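PDB 3NE8: N-acetylmuramoyl-l-alanine amidase from Bartonella henselae, which probably hydrolyses the amide bond between N-acetylmuramic acid and L-alanine of peptidoglycan, as a zinc-dependent enzyme that remodels the cell wall during division. Local coordinates for residues A[9-14]-A[51-56]; A[78-83]-A[186-191]; A[26-31]-A[82-87]. All coordinates share one frame; numbering follows the deposited sequence. Where two conformers were deposited one is given.

Contact 1 (A[9-14]-A[51-56]); sequences LDPGHG and VALTRD. With ZN (zinc ion), chain B.
L9 and L53 pair as parallel neighbours in the beta-alpha-beta unit of strand 5-11, helix 28-45 and strand 49-53, near the carboxyl ends of both strands. L9 N donates to A52 O at 2.9 Å, and L9 O accepts from T54 N. The CB of L9 lies 4.0 Å from CD1 of L53, on the face packed against L39 of helix 28-45, where branched aliphatic chains suit the apolar layer between helix and sheet. Toward the ends of the strands polar groups take over. D10 holds CG anti to its backbone N (chi1 174°), which carries OD1 toward T54; the threonine hydroxyl OG1 donates to the anti lone pair of OD1 at 2.7 Å. The same OD1 has a salt bridge to R66. R55 then runs as an extended chain beside the loop 12-14. Its NE donates to P11 O at 3.0 Å, tilted from the guanidinium plane, and NH2 meets G12 O in that plane, also at 3.0 Å. P11 CB lies over one face of the group; on the opposite face G14 CA sits 3.7 Å above the plane, over its centre. G14 has phi 130°, psi 148°, a backbone shape suited to a residue without a side chain. One buried cation thus gathers the carbonyls of P11 and G12, just before H13, and through NH2 that of K29 on the helix. H13 NE2 binds zinc at 2.2 Å and its ND1 is held by D17, which is consistent with the arginine steadying the loop that presents this ligand.

Contact 2 (A[78-83]-A[186-191]); sequences FISIHA and SVLIEI. With ZN (zinc ion), chain B.
H82 and E190 end a run of five parallel bridges that begins at F78 and S186, in the centre of the sheet. Five backbone hydrogen bonds alternate along strands 78-82 and 186-190, from V187 N to F78 O at one end to I191 N with H82 O at the other, and the shortest, I189 N to S80 O, is 2.8 Å. Packing is closest on the face of S80, H82, L188 and E190. The imidazole of H82 crosses the L188 side chain at about a right angle, its CD2 3.6 Å from L188 CG. E190 bends at chi2 (-75°), which folds its carboxylate back until OE1 is 3.4 Å from H82 CB; OE1 itself accepts from D84 N, an anchor that a long acidic chain can reach. A small serine suits position 80: S80 OG, 3.0 Å from H82 NE2 and in the ring plane, accepts the imidazole proton in a rather bent bond (132°). S80 OG also bonds D10 OD2, a second-shell arrangement that would fix the rotation of the ring while H82 ND1, the other ring nitrogen, binds zinc at 2.2 Å. The other face is looser and purely apolar, though it too is buried and turned to helices rather than solvent. There I79 CG2 touches I189 CD1 at 3.8 Å, whereas I79 CG1 and V187 CG2 stand side by side at 4.2 Å; I220 and I216 of helix 206-227 pack on this layer. Beta-branched residues fit such extended backbone, and a metal ligand at the carboxyl end of a central parallel strand is characteristic of the alpha/beta fold of this zinc amidase family.

Contact 3 (A[26-31]-A[82-87]); sequences ILEKDV and HADTID. With ZN (zinc ion), chain B.
E28, in the first turn of helix 28-45, faces A83 in the irregular loop after strand 77-82, their CA atoms 5.6 Å apart. L27 is the N-cap, and its carbonyl O accepts from both D30 N and V31 N as the helix starts. The E28 side chain is fully extended, CG anti to the backbone N (chi1 -179°), and this length brings the carboxylate to the metal. OE2 binds zinc at 2.2 Å and also accepts from A83 N at 2.9 Å in a nearly straight bond (166°) that arrives from above the carboxylate plane. OE1 turns elsewhere, to A20 N. With H13 and H82, E28 forms the His-Glu-His zinc set expected of this amidase family, and E115 of helix 106-116 is a further ligand in this structure. D84 comes from the loop side: its short chain presents both oxygens, OD1 at 2.1 Å from zinc and OD2 at a longer 2.6 Å, an uneven bidentate grip. The carboxylates of E28 and D84 stand nearly perpendicular, 85° apart, with OE2 of E28 and OD1 of D84 3.0 Å from each other; the shared metal probably offsets the repulsion expected between two acids so close. Small A83 packs its CB on the helix, 4.1 Å from CG of E28 and 4.4 Å from CG1 of V31, and also touches L203.

All three contacts converge on one zinc ion: contact 1 brings H13, contact 2 brings H82, and contact 3 adds E28 and D84 and shares H82 and A83 with contact 2. Contacts 1 and 2 lie on neighbouring strands of one sheet, their centres about 10 Å apart, with D10 OD2 and S80 OG 2.7 Å apart at the junction. Contact 3 is tied to contact 2 by E190 OE1 and D84 N, 2.9 Å apart, and to contact 1 by R55 NH2 and K29 O, also 2.9 Å apart. With E115 as fifth ligand residue, the metal is ringed by protein groups, consistent with the closed state of an amidase controlled by a conformational switch.

Contact 1 (A[9-14]-A[51-56])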
ATOM      1  N   LEU A   9      16.822  -4.522 -11.321  1.00  7.79           N
ATOM      2  CA  LEU A   9      17.699  -3.603 -10.620  1.00  7.31           C
ATOM      3  C   LEU A   9      18.541  -2.848 -11.630  1.00  8.16           C
ATOM      4  O   LEU A   9      19.114  -3.449 -12.543  1.00  8.62           O
ATOM      5  CB  LEU A   9      18.626  -4.348  -9.663  1.00  9.08           C
ATOM      6  CG  LEU A   9      17.931  -5.284  -8.679  1.00  7.88           C
ATOM      7  CD1 LEU A   9      18.940  -5.995  -7.792  1.00  9.80           C
ATOM      8  CD2 LEU A   9      16.910  -4.546  -7.827  1.00  9.85           C
ATOM      9  N   ASP A  10      18.632  -1.537 -11.448  1.00  7.80           N
ATOM     10  CA  ASP A  10      19.375  -0.670 -12.344  1.00  8.15           C
ATOM     11  C   ASP A  10      20.545  -0.032 -11.612  1.00  7.71           C
ATOM     12  O   ASP A  10      20.371   0.936 -10.868  1.00  8.77           O
ATOM     13  CB  ASP A  10      18.452   0.431 -12.879  1.00  8.91           C
ATOM     14  CG  ASP A  10      19.194   1.450 -13.711  1.00  8.77           C
ATOM     15  OD1 ASP A  10      19.949   1.016 -14.606  1.00  8.85           O
ATOM     16  OD2 ASP A  10      19.055   2.673 -13.465  1.00  9.21           O
ATOM     17  N   PRO A  11      21.763  -0.563 -11.818  1.00  8.03           N
ATOM     18  CA  PRO A  11      22.931   0.094 -11.217  1.00  8.46           C
ATOM     19  C   PRO A  11      23.209   1.412 -11.941  1.00  8.47           C
ATOM     20  O   PRO A  11      23.556   1.418 -13.128  1.00  8.64           O
ATOM     21  CB  PRO A  11      24.077  -0.910 -11.449  1.00 10.15           C
ATOM     22  CG  PRO A  11      23.425  -2.188 -11.906  1.00  9.86           C
ATOM     23  CD  PRO A  11      22.136  -1.781 -12.562  1.00  9.78           C
ATOM     24  N   GLY A  12      23.021   2.529 -11.242  1.00  8.22           N
ATOM     25  CA  GLY A  12      23.187   3.830 -11.869  1.00 10.05           C
ATOM     26  C   GLY A  12      24.540   4.007 -12.538  1.00  8.64           C
ATOM     27  O   GLY A  12      25.561   3.481 -12.072  1.00  8.92           O
ATOM     28  N   HIS A  13      24.541   4.767 -13.634  1.00  8.46           N
ATOM     29  CA  HIS A  13      25.766   5.144 -14.345  1.00  8.92           C
ATOM     30  C   HIS A  13      26.402   3.923 -14.982  1.00  9.93           C
ATOM     31  O   HIS A  13      25.696   2.954 -15.259  1.00  9.70           O
ATOM     32  CB  HIS A  13      26.683   5.964 -13.429  1.00  9.83           C
ATOM     33  CG  HIS A  13      25.924   7.029 -12.712  1.00  9.71           C
ATOM     34  ND1 HIS A  13      25.546   8.209 -13.317  1.00 10.52           N
ATOM     35  CD2 HIS A  13      25.338   7.027 -11.491  1.00  9.63           C
ATOM     36  CE1 HIS A  13      24.792   8.906 -12.482  1.00 10.59           C
ATOM     37  NE2 HIS A  13      24.651   8.210 -11.366  1.00 10.29           N
ATOM     38  N   GLY A  14      27.694   3.983 -15.293  1.00  9.30           N
ATOM     39  CA  GLY A  14      28.354   2.899 -16.006  1.00  9.54           C
ATOM     40  C   GLY A  14      29.154   3.374 -17.203  1.00  9.88           C
ATOM     41  O   GLY A  14      28.808   4.354 -17.863  1.00 11.07           O
ATOM     42  N   VAL A  51      15.237 -12.083 -10.609  1.00 10.92           N
ATOM     43  CA  VAL A  51      15.929 -10.805 -10.665  1.00 10.72           C
ATOM     44  C   VAL A  51      16.712 -10.662 -11.951  1.00 11.40           C
ATOM     45  O   VAL A  51      17.351 -11.613 -12.400  1.00 11.99           O
ATOM     46  CB  VAL A  51      16.956 -10.707  -9.524  1.00 12.13           C
ATOM     47  CG1 VAL A  51      17.653  -9.347  -9.530  1.00 14.77           C
ATOM     48  CG2 VAL A  51      16.292 -10.969  -8.190  1.00 16.92           C
ATOM     49  N   ALA A  52      16.684  -9.474 -12.537  1.00  9.20           N
ATOM     50  CA  ALA A  52      17.583  -9.141 -13.632  1.00 10.37           C
ATOM     51  C   ALA A  52      18.176  -7.768 -13.363  1.00  8.94           C
ATOM     52  O   ALA A  52      17.566  -6.942 -12.679  1.00  9.40           O
ATOM     53  CB  ALA A  52      16.855  -9.153 -14.967  1.00 12.93           C
ATOM     54  N   LEU A  53      19.373  -7.536 -13.881  1.00  9.53           N
ATOM     55  CA  LEU A  53      20.023  -6.235 -13.820  1.00  8.34           C
ATOM     56  C   LEU A  53      20.002  -5.574 -15.204  1.00  8.92           C
ATOM     57  O   LEU A  53      20.123  -6.265 -16.223  1.00 10.18           O
ATOM     58  CB  LEU A  53      21.471  -6.390 -13.340  1.00  9.23           C
ATOM     59  CG  LEU A  53      21.721  -6.324 -11.833  1.00 10.56           C
ATOM     60  CD1 LEU A  53      20.916  -7.372 -11.056  1.00 10.37           C
ATOM     61  CD2 LEU A  53      23.207  -6.462 -11.526  1.00 11.66           C
ATOM     62  N   THR A  54      19.858  -4.251 -15.251  1.00  8.55           N
ATOM     63  CA  THR A  54      19.957  -3.548 -16.529  1.00  8.34           C
ATOM     64  C   THR A  54      21.354  -3.706 -17.147  1.00  9.06           C
ATOM     65  O   THR A  54      21.487  -3.769 -18.363  1.00  9.31           O
ATOM     66  CB  THR A  54      19.623  -2.059 -16.387  1.00  8.24           C
ATOM     67  OG1 THR A  54      20.485  -1.497 -15.402  1.00  8.37           O
ATOM     68  CG2 THR A  54      18.153  -1.865 -15.984  1.00  8.39           C
ATOM     69  N   ARG A  55      22.379  -3.687 -16.299  1.00  8.85           N
ATOM     70  CA  ARG A  55      23.753  -3.999 -16.686  1.00  9.21           C
ATOM     71  C   ARG A  55      24.357  -4.842 -15.586  1.00  9.19           C
ATOM     72  O   ARG A  55      24.091  -4.621 -14.398  1.00  9.46           O
ATOM     73  CB  ARG A  55      24.592  -2.733 -16.881  1.00  9.93           C
ATOM     74  CG  ARG A  55      24.850  -1.938 -15.595  1.00 10.28           C
ATOM     75  CD  ARG A  55      25.621  -0.661 -15.875  1.00 11.07           C
ATOM     76  NE  ARG A  55      25.842   0.175 -14.692  1.00  9.94           N
ATOM     77  CZ  ARG A  55      26.944   0.163 -13.946  1.00  8.24           C
ATOM     78  NH1 ARG A  55      27.934  -0.678 -14.229  1.00  9.79           N
ATOM     79  NH2 ARG A  55      27.066   0.994 -12.923  1.00  8.78           N
ATOM     80  N   ASP A  56      25.160  -5.824 -15.991  1.00  9.88           N
ATOM     81  CA  ASP A  56      25.948  -6.618 -15.052  1.00 11.48           C
ATOM     82  C   ASP A  56      27.412  -6.572 -15.467  1.00 10.26           C
ATOM     83  O   ASP A  56      28.143  -7.568 -15.406  1.00 12.02           O
ATOM     84  CB  ASP A  56      25.432  -8.052 -14.957  1.00 11.18           C
ATOM     85  CG  ASP A  56      25.894  -8.759 -13.697  1.00 10.38           C
ATOM     86  OD1 ASP A  56      25.731  -9.988 -13.639  1.00 12.08           O
ATOM     87  OD2 ASP A  56      26.433  -8.097 -12.783  1.00 11.41           O
TER
HETATM   88 ZN    ZN B   1      23.485   8.777  -9.640  0.71  8.97          ZN

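Contact 2 (A[78-83]-A[186-191])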
ATOM      1  N   PHE A  78      10.887  -2.014 -10.407  1.00  7.69           N
ATOM      2  CA  PHE A  78      12.131  -1.494 -10.958  1.00  7.58           C
ATOM      3  C   PHE A  78      12.769  -0.600  -9.903  1.00  7.89           C
ATOM      4  O   PHE A  78      12.113   0.303  -9.369  1.00  9.02           O
ATOM      5  CB  PHE A  78      11.828  -0.692 -12.228  1.00  8.35           C
ATOM      6  CG  PHE A  78      13.029  -0.024 -12.838  1.00  9.02           C
ATOM      7  CD1 PHE A  78      13.971  -0.758 -13.546  1.00  9.36           C
ATOM      8  CD2 PHE A  78      13.222   1.346 -12.708  1.00 12.07           C
ATOM      9  CE1 PHE A  78      15.073  -0.140 -14.139  1.00 10.46           C
ATOM     10  CE2 PHE A  78      14.327   1.968 -13.273  1.00 13.13           C
ATOM     11  CZ  PHE A  78      15.255   1.218 -14.000  1.00 10.72           C
ATOM     12  N   ILE A  79      14.038  -0.857  -9.590  1.00  7.88           N
ATOM     13  CA  ILE A  79      14.766  -0.093  -8.585  1.00  7.45           C
ATOM     14  C   ILE A  79      16.063   0.427  -9.189  1.00  7.64           C
ATOM     15  O   ILE A  79      16.928  -0.365  -9.581  1.00  7.90           O
ATOM     16  CB  ILE A  79      15.096  -0.963  -7.350  1.00  7.86           C
ATOM     17  CG1 ILE A  79      13.821  -1.571  -6.743  1.00  9.29           C
ATOM     18  CG2 ILE A  79      15.849  -0.141  -6.320  1.00  9.70           C
ATOM     19  CD1 ILE A  79      14.085  -2.565  -5.621  1.00 10.95           C
ATOM     20  N   SER A  80      16.193   1.744  -9.274  1.00  7.97           N
ATOM     21  CA  SER A  80      17.428   2.349  -9.748  1.00  7.93           C
ATOM     22  C   SER A  80      18.267   2.732  -8.540  1.00  8.49           C
ATOM     23  O   SER A  80      17.781   3.397  -7.613  1.00 10.19           O
ATOM     24  CB  SER A  80      17.129   3.574 -10.606  1.00  8.37           C
ATOM     25  OG  SER A  80      18.309   4.060 -11.241  1.00  9.22           O
ATOM     26  N   ILE A  81      19.527   2.308  -8.556  1.00  8.47           N
ATOM     27  CA  ILE A  81      20.415   2.390  -7.399  1.00  8.96           C
ATOM     28  C   ILE A  81      21.498   3.437  -7.645  1.00  7.98           C
ATOM     29  O   ILE A  81      22.199   3.376  -8.662  1.00  8.43           O
ATOM     30  CB  ILE A  81      21.073   1.013  -7.173  1.00  8.74           C
ATOM     31  CG1 ILE A  81      20.005  -0.037  -6.838  1.00  9.92           C
ATOM     32  CG2 ILE A  81      22.159   1.076  -6.097  1.00  9.48           C
ATOM     33  CD1 ILE A  81      20.409  -1.457  -7.126  1.00 12.80           C
ATOM     34  N   HIS A  82      21.619   4.387  -6.715  1.00  8.19           N
ATOM     35  CA  HIS A  82      22.493   5.550  -6.850  1.00  8.57           C
ATOM     36  C   HIS A  82      23.259   5.868  -5.581  1.00  8.87           C
ATOM     37  O   HIS A  82      22.901   5.406  -4.496  1.00 10.10           O
ATOM     38  CB  HIS A  82      21.671   6.764  -7.298  1.00  8.99           C
ATOM     39  CG  HIS A  82      21.238   6.652  -8.717  1.00  8.29           C
ATOM     40  ND1 HIS A  82      21.931   7.251  -9.745  1.00  9.32           N
ATOM     41  CD2 HIS A  82      20.264   5.908  -9.296  1.00  9.81           C
ATOM     42  CE1 HIS A  82      21.376   6.912 -10.897  1.00 10.47           C
ATOM     43  NE2 HIS A  82      20.363   6.102 -10.652  1.00 10.35           N
ATOM     44  N   ALA A  83      24.326   6.645  -5.745  1.00  9.18           N
ATOM     45  CA  ALA A  83      25.094   7.187  -4.630  1.00 10.33           C
ATOM     46  C   ALA A  83      25.688   8.521  -5.079  1.00 11.02           C
ATOM     47  O   ALA A  83      26.887   8.641  -5.341  1.00 12.28           O
ATOM     48  CB  ALA A  83      26.178   6.216  -4.196  1.00 12.39           C
ATOM     49  N   SER A 186       8.290   1.959  -9.916  1.00  8.66           N
ATOM     50  CA  SER A 186       9.696   2.340 -10.008  1.00  8.80           C
ATOM     51  C   SER A 186      10.086   3.274  -8.883  1.00  8.56           C
ATOM     52  O   SER A 186       9.358   4.244  -8.590  1.00  9.12           O
ATOM     53  CB  SER A 186       9.962   3.057 -11.345  1.00  8.96           C
ATOM     54  OG  SER A 186       9.695   2.222 -12.462  1.00  9.59           O
ATOM     55  N   VAL A 187      11.242   3.012  -8.273  1.00  7.97           N
ATOM     56  CA  VAL A 187      11.816   3.935  -7.311  1.00  8.40           C
ATOM     57  C   VAL A 187      13.301   4.103  -7.588  1.00  8.15           C
ATOM     58  O   VAL A 187      13.941   3.225  -8.192  1.00  8.71           O
ATOM     59  CB  VAL A 187      11.622   3.467  -5.839  1.00  8.52           C
ATOM     60  CG1 VAL A 187      10.142   3.291  -5.508  1.00 10.16           C
ATOM     61  CG2 VAL A 187      12.406   2.186  -5.547  1.00 10.41           C
ATOM     62  N   LEU A 188      13.853   5.213  -7.117  1.00  8.68           N
ATOM     63  CA  LEU A 188      15.282   5.461  -7.157  1.00  8.55           C
ATOM     64  C   LEU A 188      15.771   5.523  -5.719  1.00  9.28           C
ATOM     65  O   LEU A 188      15.274   6.320  -4.915  1.00  9.83           O
ATOM     66  CB  LEU A 188      15.582   6.761  -7.910  1.00  9.85           C
ATOM     67  CG  LEU A 188      17.057   7.113  -8.127  1.00  9.18           C
ATOM     68  CD1 LEU A 188      17.218   7.931  -9.400  1.00 12.43           C
ATOM     69  CD2 LEU A 188      17.663   7.831  -6.936  1.00 11.37           C
ATOM     70  N   ILE A 189      16.717   4.661  -5.371  1.00  9.35           N
ATOM     71  CA  ILE A 189      17.235   4.624  -4.011  1.00  8.96           C
ATOM     72  C   ILE A 189      18.642   5.174  -3.982  1.00  8.91           C
ATOM     73  O   ILE A 189      19.517   4.693  -4.707  1.00  9.86           O
ATOM     74  CB  ILE A 189      17.241   3.204  -3.434  1.00  9.16           C
ATOM     75  CG1 ILE A 189      15.815   2.653  -3.411  1.00 10.74           C
ATOM     76  CG2 ILE A 189      17.850   3.196  -2.032  1.00 11.58           C
ATOM     77  CD1 ILE A 189      15.699   1.251  -2.841  1.00 12.39           C
ATOM     78  N   GLU A 190      18.849   6.221  -3.189  1.00 10.22           N
ATOM     79  CA  GLU A 190      20.197   6.678  -2.884  1.00 10.65           C
ATOM     80  C   GLU A 190      20.648   5.873  -1.687  1.00 11.69           C
ATOM     81  O   GLU A 190      20.076   5.987  -0.601  1.00 12.20           O
ATOM     82  CB  GLU A 190      20.221   8.170  -2.542  1.00 12.65           C
ATOM     83  CG  GLU A 190      19.845   9.080  -3.692  1.00 12.96           C
ATOM     84  CD  GLU A 190      20.925   9.230  -4.748  1.00 12.93           C
ATOM     85  OE1 GLU A 190      22.071   8.774  -4.540  1.00 11.99           O
ATOM     86  OE2 GLU A 190      20.611   9.829  -5.806  1.00 13.95           O
ATOM     87  N   ILE A 191      21.640   5.015  -1.876  1.00 10.98           N
ATOM     88  CA  ILE A 191      22.047   4.242  -0.725  0.58 12.94           C
ATOM     89  C   ILE A 191      22.810   5.133   0.248  1.00 11.23           C
ATOM     90  O   ILE A 191      22.782   4.861   1.451  1.00 12.79           O
ATOM     91  CB  ILE A 191      22.803   2.986  -1.093  0.58 12.08           C
ATOM     92  CG1 ILE A 191      24.027   3.364  -1.909  0.58  9.65           C
ATOM     93  CG2 ILE A 191      21.888   2.043  -1.859  0.58 16.75           C
ATOM     94  CD1 ILE A 191      24.988   2.223  -2.137  0.58 15.37           C
TER
HETATM   95 ZN    ZN B   1      23.485   8.777  -9.640  0.71  8.97          ZN

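Contact 3 (A[26-31]-A[82-87])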
ATOM      1  N   ILE A  26      36.715   6.334  -4.877  1.00 13.09           N
ATOM      2  CA  ILE A  26      35.647   5.397  -5.201  1.00 13.34           C
ATOM      3  C   ILE A  26      34.601   6.049  -6.118  1.00 12.45           C
ATOM      4  O   ILE A  26      34.223   7.211  -5.919  1.00 14.23           O
ATOM      5  CB  ILE A  26      34.999   4.831  -3.919  1.00 13.54           C
ATOM      6  CG1 ILE A  26      34.070   3.660  -4.254  1.00 14.53           C
ATOM      7  CG2 ILE A  26      34.272   5.932  -3.148  1.00 14.59           C
ATOM      8  CD1 ILE A  26      33.677   2.852  -3.034  1.00 22.54           C
ATOM      9  N   LEU A  27      34.134   5.297  -7.115  1.00 11.84           N
ATOM     10  CA  LEU A  27      33.185   5.814  -8.100  1.00 11.60           C
ATOM     11  C   LEU A  27      31.784   5.266  -7.900  1.00 10.14           C
ATOM     12  O   LEU A  27      31.593   4.065  -7.675  1.00 10.61           O
ATOM     13  CB  LEU A  27      33.632   5.451  -9.518  1.00 12.36           C
ATOM     14  CG  LEU A  27      34.918   6.096 -10.033  1.00 13.61           C
ATOM     15  CD1 LEU A  27      35.216   5.603 -11.442  1.00 15.75           C
ATOM     16  CD2 LEU A  27      34.769   7.604 -10.018  1.00 16.32           C
ATOM     17  N   GLU A  28      30.804   6.153  -8.033  1.00  9.95           N
ATOM     18  CA  GLU A  28      29.409   5.768  -7.946  1.00  9.26           C
ATOM     19  C   GLU A  28      29.087   4.571  -8.843  1.00  9.54           C
ATOM     20  O   GLU A  28      28.412   3.641  -8.403  1.00  9.40           O
ATOM     21  CB  GLU A  28      28.512   6.956  -8.290  1.00  9.53           C
ATOM     22  CG  GLU A  28      27.038   6.639  -8.187  1.00  9.66           C
ATOM     23  CD  GLU A  28      26.165   7.811  -8.545  1.00 10.54           C
ATOM     24  OE1 GLU A  28      26.688   8.852  -9.001  1.00 11.43           O
ATOM     25  OE2 GLU A  28      24.935   7.668  -8.386  1.00  9.96           O
ATOM     26  N   LYS A  29      29.581   4.565 -10.080  1.00  8.98           N
ATOM     27  CA  LYS A  29      29.220   3.481 -10.989  1.00  9.38           C
ATOM     28  C   LYS A  29      29.658   2.121 -10.460  1.00  8.98           C
ATOM     29  O   LYS A  29      29.031   1.104 -10.770  1.00  9.72           O
ATOM     30  CB  LYS A  29      29.791   3.710 -12.396  1.00  9.66           C
ATOM     31  CG  LYS A  29      31.308   3.617 -12.511  1.00 10.21           C
ATOM     32  CD  LYS A  29      31.729   3.461 -13.963  1.00 10.79           C
ATOM     33  CE  LYS A  29      33.242   3.445 -14.124  1.00 12.03           C
ATOM     34  NZ  LYS A  29      33.613   3.143 -15.543  1.00 11.98           N
ATOM     35  N   ASP A  30      30.737   2.093  -9.688  1.00  9.45           N
ATOM     36  CA  ASP A  30      31.200   0.830  -9.121  1.00  9.48           C
ATOM     37  C   ASP A  30      30.426   0.440  -7.866  1.00  9.48           C
ATOM     38  O   ASP A  30      30.117  -0.730  -7.654  1.00 10.14           O
ATOM     39  CB  ASP A  30      32.703   0.877  -8.839  1.00 11.48           C
ATOM     40  CG  ASP A  30      33.538   1.052 -10.110  1.00 13.47           C
ATOM     41  OD1 ASP A  30      33.161   0.505 -11.163  1.00 15.27           O
ATOM     42  OD2 ASP A  30      34.568   1.754 -10.046  1.00 18.21           O
ATOM     43  N   VAL A  31      30.105   1.427  -7.040  1.00  9.38           N
ATOM     44  CA  VAL A  31      29.309   1.195  -5.846  1.00  9.52           C
ATOM     45  C   VAL A  31      27.914   0.691  -6.217  1.00  8.74           C
ATOM     46  O   VAL A  31      27.387  -0.224  -5.579  1.00  9.30           O
ATOM     47  CB  VAL A  31      29.172   2.497  -5.007  1.00 10.51           C
ATOM     48  CG1 VAL A  31      28.132   2.335  -3.891  1.00 14.65           C
ATOM     49  CG2 VAL A  31      30.519   2.913  -4.441  1.00 15.61           C
ATOM     50  N   HIS A  82      21.619   4.387  -6.715  1.00  8.19           N
ATOM     51  CA  HIS A  82      22.493   5.550  -6.850  1.00  8.57           C
ATOM     52  C   HIS A  82      23.259   5.868  -5.581  1.00  8.87           C
ATOM     53  O   HIS A  82      22.901   5.406  -4.496  1.00 10.10           O
ATOM     54  CB  HIS A  82      21.671   6.764  -7.298  1.00  8.99           C
ATOM     55  CG  HIS A  82      21.238   6.652  -8.717  1.00  8.29           C
ATOM     56  ND1 HIS A  82      21.931   7.251  -9.745  1.00  9.32           N
ATOM     57  CD2 HIS A  82      20.264   5.908  -9.296  1.00  9.81           C
ATOM     58  CE1 HIS A  82      21.376   6.912 -10.897  1.00 10.47           C
ATOM     59  NE2 HIS A  82      20.363   6.102 -10.652  1.00 10.35           N
ATOM     60  N   ALA A  83      24.326   6.645  -5.745  1.00  9.18           N
ATOM     61  CA  ALA A  83      25.094   7.187  -4.630  1.00 10.33           C
ATOM     62  C   ALA A  83      25.688   8.521  -5.079  1.00 11.02           C
ATOM     63  O   ALA A  83      26.887   8.641  -5.341  1.00 12.28           O
ATOM     64  CB  ALA A  83      26.178   6.216  -4.196  1.00 12.39           C
ATOM     65  N   ASP A  84      24.826   9.523  -5.181  1.00 11.01           N
ATOM     66  CA  ASP A  84      25.163  10.759  -5.863  1.00 11.92           C
ATOM     67  C   ASP A  84      25.821  11.810  -4.994  1.00 12.66           C
ATOM     68  O   ASP A  84      25.903  11.684  -3.774  1.00 12.49           O
ATOM     69  CB  ASP A  84      23.894  11.348  -6.476  1.00 13.30           C
ATOM     70  CG  ASP A  84      23.431  10.559  -7.672  1.00 15.31           C
ATOM     71  OD1 ASP A  84      24.171  10.553  -8.677  1.00 16.37           O
ATOM     72  OD2 ASP A  84      22.361   9.921  -7.610  1.00 14.80           O
ATOM     73  N   THR A  85      26.310  12.848  -5.651  1.00 14.13           N
ATOM     74  CA  THR A  85      26.713  14.062  -4.965  0.53 16.79           C
ATOM     75  C   THR A  85      25.521  15.009  -4.972  1.00 21.78           C
ATOM     76  O   THR A  85      24.870  15.174  -6.005  1.00 24.63           O
ATOM     77  CB  THR A  85      27.899  14.736  -5.672  0.53 21.68           C
ATOM     78  OG1 THR A  85      29.104  14.032  -5.355  0.53 22.86           O
ATOM     79  CG2 THR A  85      28.038  16.184  -5.224  0.53 23.09           C
ATOM     80  N   ILE A  86      25.215  15.605  -3.824  1.00 21.30           N
ATOM     81  CA  ILE A  86      24.144  16.600  -3.761  1.00 22.24           C
ATOM     82  C   ILE A  86      24.750  17.936  -3.369  1.00 30.72           C
ATOM     83  O   ILE A  86      25.900  17.998  -2.930  1.00 26.60           O
ATOM     84  CB  ILE A  86      22.971  16.203  -2.823  1.00 23.67           C
ATOM     85  CG1 ILE A  86      23.479  15.648  -1.494  1.00 25.96           C
ATOM     86  CG2 ILE A  86      22.057  15.189  -3.505  1.00 26.09           C
ATOM     87  CD1 ILE A  86      22.359  15.298  -0.527  1.00 25.89           C
ATOM     88  N   ASP A  87      23.978  19.004  -3.544  1.00 33.32           N
ATOM     89  CA  ASP A  87      24.510  20.356  -3.435  1.00 36.75           C
ATOM     90  C   ASP A  87      25.011  20.681  -2.029  1.00 36.54           C
ATOM     91  O   ASP A  87      25.995  21.402  -1.858  1.00 40.07           O
ATOM     92  CB  ASP A  87      23.464  21.372  -3.902  1.00 38.22           C
ATOM     93  CG  ASP A  87      23.027  21.135  -5.340  1.00 39.36           C
ATOM     94  OD1 ASP A  87      23.725  20.385  -6.063  1.00 37.04           O
ATOM     95  OD2 ASP A  87      21.989  21.700  -5.748  1.00 38.33           O
TER
HETATM   96 ZN    ZN B   1      23.485   8.777  -9.640  0.71  8.97          ZN